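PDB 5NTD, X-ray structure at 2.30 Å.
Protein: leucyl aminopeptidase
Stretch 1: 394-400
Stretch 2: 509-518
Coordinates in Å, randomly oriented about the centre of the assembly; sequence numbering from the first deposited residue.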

# COMPACT_ATOMS: atom_id res chain seq x y z
N ASP G 394 -38.57 27.38 0.43
CA ASP G 394 -38.11 28.13 -0.74
C ASP G 394 -36.68 27.76 -1.05
O ASP G 394 -36.24 27.85 -2.19
N VAL G 395 -35.95 27.47 0.01
CA VAL G 395 -34.53 27.22 -0.06
C VAL G 395 -34.21 26.05 0.84
O VAL G 395 -34.65 26.01 1.98
N VAL G 396 -33.41 25.13 0.32
CA VAL G 396 -32.87 24.02 1.12
C VAL G 396 -31.36 24.19 1.21
O VAL G 396 -30.69 24.35 0.20
N ILE G 397 -30.86 24.18 2.44
CA ILE G 397 -29.43 24.26 2.68
C ILE G 397 -29.02 23.02 3.41
O ILE G 397 -29.49 22.75 4.53
N ASP G 398 -28.16 22.23 2.79
CA ASP G 398 -27.57 21.10 3.52
C ASP G 398 -26.10 21.41 3.79
O ASP G 398 -25.43 22.01 2.96
N MET G 399 -25.66 21.04 4.97
CA MET G 399 -24.29 21.26 5.40
C MET G 399 -23.72 19.95 5.90
O MET G 399 -24.34 19.25 6.68
N ALA G 400 -22.52 19.63 5.43
CA ALA G 400 -21.93 18.30 5.66
C ALA G 400 -20.44 18.27 5.51
O ALA G 400 -19.88 18.89 4.61
N PHE G 509 -17.12 26.70 12.62
CA PHE G 509 -17.50 27.20 11.28
C PHE G 509 -18.91 26.74 10.93
O PHE G 509 -19.25 25.57 11.09
N GLY G 510 -19.69 27.66 10.41
CA GLY G 510 -21.00 27.35 9.83
C GLY G 510 -22.14 28.21 10.34
O GLY G 510 -22.91 28.78 9.55
N PRO G 511 -22.30 28.30 11.66
CA PRO G 511 -23.44 29.05 12.20
C PRO G 511 -23.48 30.53 11.83
O PRO G 511 -24.50 31.03 11.40
N ALA G 512 -22.36 31.21 11.96
CA ALA G 512 -22.28 32.63 11.61
C ALA G 512 -22.54 32.86 10.11
O ALA G 512 -23.15 33.84 9.71
N LEU G 513 -22.03 31.95 9.30
CA LEU G 513 -22.31 31.95 7.84
C LEU G 513 -23.83 31.99 7.60
O LEU G 513 -24.33 32.82 6.86
N LEU G 514 -24.53 31.07 8.24
CA LEU G 514 -25.98 31.00 8.13
C LEU G 514 -26.66 32.30 8.65
O LEU G 514 -27.58 32.81 8.03
N THR G 515 -26.20 32.78 9.79
CA THR G 515 -26.78 33.96 10.38
C THR G 515 -26.70 35.12 9.39
O THR G 515 -27.67 35.81 9.16
N GLU G 516 -25.53 35.26 8.78
CA GLU G 516 -25.28 36.34 7.83
C GLU G 516 -26.11 36.13 6.58
O GLU G 516 -26.70 37.07 6.02
N TYR G 517 -26.20 34.88 6.13
CA TYR G 517 -27.04 34.54 4.96
C TYR G 517 -28.52 34.93 5.23
O TYR G 517 -29.18 35.58 4.40
N PHE G 518 -29.02 34.52 6.38
CA PHE G 518 -30.42 34.83 6.78
C PHE G 518 -30.67 36.37 6.85
O PHE G 518 -31.69 36.86 6.40

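Which side chains does the strand send into the gap? Strand 395-400 runs nearly antiparallel to helix 511-518, at 166°, with axes 11.8 Å apart at closest approach. Alternation along the strand aims Val395, Ile397 and Met399 toward the helix, while Val396, Asp398 and Ala400 stay out of reach. From the helix, Leu513, Leu514 and Tyr517 point toward the strand, so that side chains fill the space between the two backbones.

Where does Ile397 fit? Its rotamer (chi1 m, chi2 t) extends CD1 into the hollow between Leu514 and Tyr517, which lie about one helical turn apart. Ile397 CD1 lies 4.0 Å from Leu514 CD2 and 3.7 Å from Tyr517 CE2, meeting the tyrosine ring obliquely. Leu514 adopts m, t, and Tyr517 has chi1 t. Farther along, Val395, with chi1 t, brings CG1 to 3.7 Å from Tyr517 OH, so the far end of the tyrosine reaches past Ile397 to the next inward-pointing residue of the strand.

What occupies the other end? Met399, the residue most covered by the opposing stretch, begins m, t and then turns at chi3, 102°. Its SD sits 3.8 Å from Leu514 CD1, and the bend carries CE to 4.1 Å from Leu513 CD2, with Leu513 in t, p. The methyl also comes within 4.1 Å of the backbone, from Met399 CE to Gly510 O. Gly510 sits at the N-cap, and its backbone angles by themselves call for glycine: a CB would be jammed against the carbonyl O of the residue before, and crowded by Pro511 CD, not by the methionine.

Does any polar bond join the stretches? No hydrogen bond crosses between them; the contact rests on apolar packing. Gly510 O instead accepts from Leu514 N at 3.1 Å, at the start of the helix, and both carboxylate oxygens of Asp398 are hydrogen-bonded elsewhere in the structure.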

# COMPACT_ATOMS: atom_id res chain seq x y z
CB ASP G 394 -38.18 29.65 -0.50
CG ASP G 394 -39.61 30.13 -0.20
OD1 ASP G 394 -40.54 29.74 -0.94
OD2 ASP G 394 -39.77 30.85 0.82
CB VAL G 395 -33.68 28.42 0.41
CG1 VAL G 395 -32.20 28.10 0.33
CG2 VAL G 395 -33.99 29.65 -0.42
CB VAL G 396 -33.16 22.65 0.53
CG1 VAL G 396 -32.46 21.55 1.32
CG2 VAL G 396 -34.63 22.39 0.51
CB ILE G 397 -29.02 25.46 3.54
CG1 ILE G 397 -29.49 26.76 2.91
CG2 ILE G 397 -27.50 25.51 3.72
CD1 ILE G 397 -29.29 27.97 3.81
CB ASP G 398 -27.79 19.76 2.81
CG ASP G 398 -26.81 19.52 1.69
OD1 ASP G 398 -25.63 19.25 2.01
OD2 ASP G 398 -27.21 19.66 0.52
CB MET G 399 -24.18 22.31 6.51
CG MET G 399 -24.78 23.65 6.13
SD MET G 399 -24.57 24.91 7.38
CE MET G 399 -23.23 25.85 6.72
CB ALA G 400 -22.55 17.31 4.72
CB PHE G 509 -16.51 26.68 10.23
CG PHE G 509 -16.76 27.14 8.82
CD1 PHE G 509 -17.77 26.57 8.04
CD2 PHE G 509 -15.91 28.04 8.22
CE1 PHE G 509 -17.95 26.95 6.72
CE2 PHE G 509 -16.08 28.42 6.91
CZ PHE G 509 -17.10 27.88 6.16
CB PRO G 511 -23.29 28.88 13.70
CG PRO G 511 -22.63 27.55 13.83
CD PRO G 511 -21.66 27.50 12.70
CB ALA G 512 -20.94 33.23 11.99
CB LEU G 513 -21.72 30.71 7.15
CG LEU G 513 -22.04 30.49 5.67
CD1 LEU G 513 -21.50 31.63 4.83
CD2 LEU G 513 -21.41 29.18 5.24
CB LEU G 514 -26.54 29.82 8.89
CG LEU G 514 -26.23 28.44 8.34
CD1 LEU G 514 -26.74 27.35 9.27
CD2 LEU G 514 -26.86 28.27 6.95
CB THR G 515 -26.09 34.32 11.69
OG1 THR G 515 -26.29 33.24 12.62
CG2 THR G 515 -26.70 35.60 12.29
CB GLU G 516 -23.81 36.45 7.53
CG GLU G 516 -23.45 37.51 6.49
CD GLU G 516 -23.83 38.94 6.90
OE1 GLU G 516 -23.91 39.22 8.12
OE2 GLU G 516 -24.07 39.77 5.99
CB TYR G 517 -26.90 33.04 4.58
CG TYR G 517 -27.85 32.56 3.48
CD1 TYR G 517 -27.61 32.85 2.16
CD2 TYR G 517 -29.01 31.89 3.79
CE1 TYR G 517 -28.52 32.48 1.16
CE2 TYR G 517 -29.92 31.51 2.82
CZ TYR G 517 -29.68 31.81 1.51
OH TYR G 517 -30.58 31.42 0.54
CB PHE G 518 -30.77 34.24 8.14
CG PHE G 518 -30.74 32.75 8.20
CD1 PHE G 518 -30.96 31.98 7.08
CD2 PHE G 518 -30.50 32.12 9.40
CE1 PHE G 518 -30.92 30.59 7.16
CE2 PHE G 518 -30.47 30.74 9.50
CZ PHE G 518 -30.69 29.97 8.36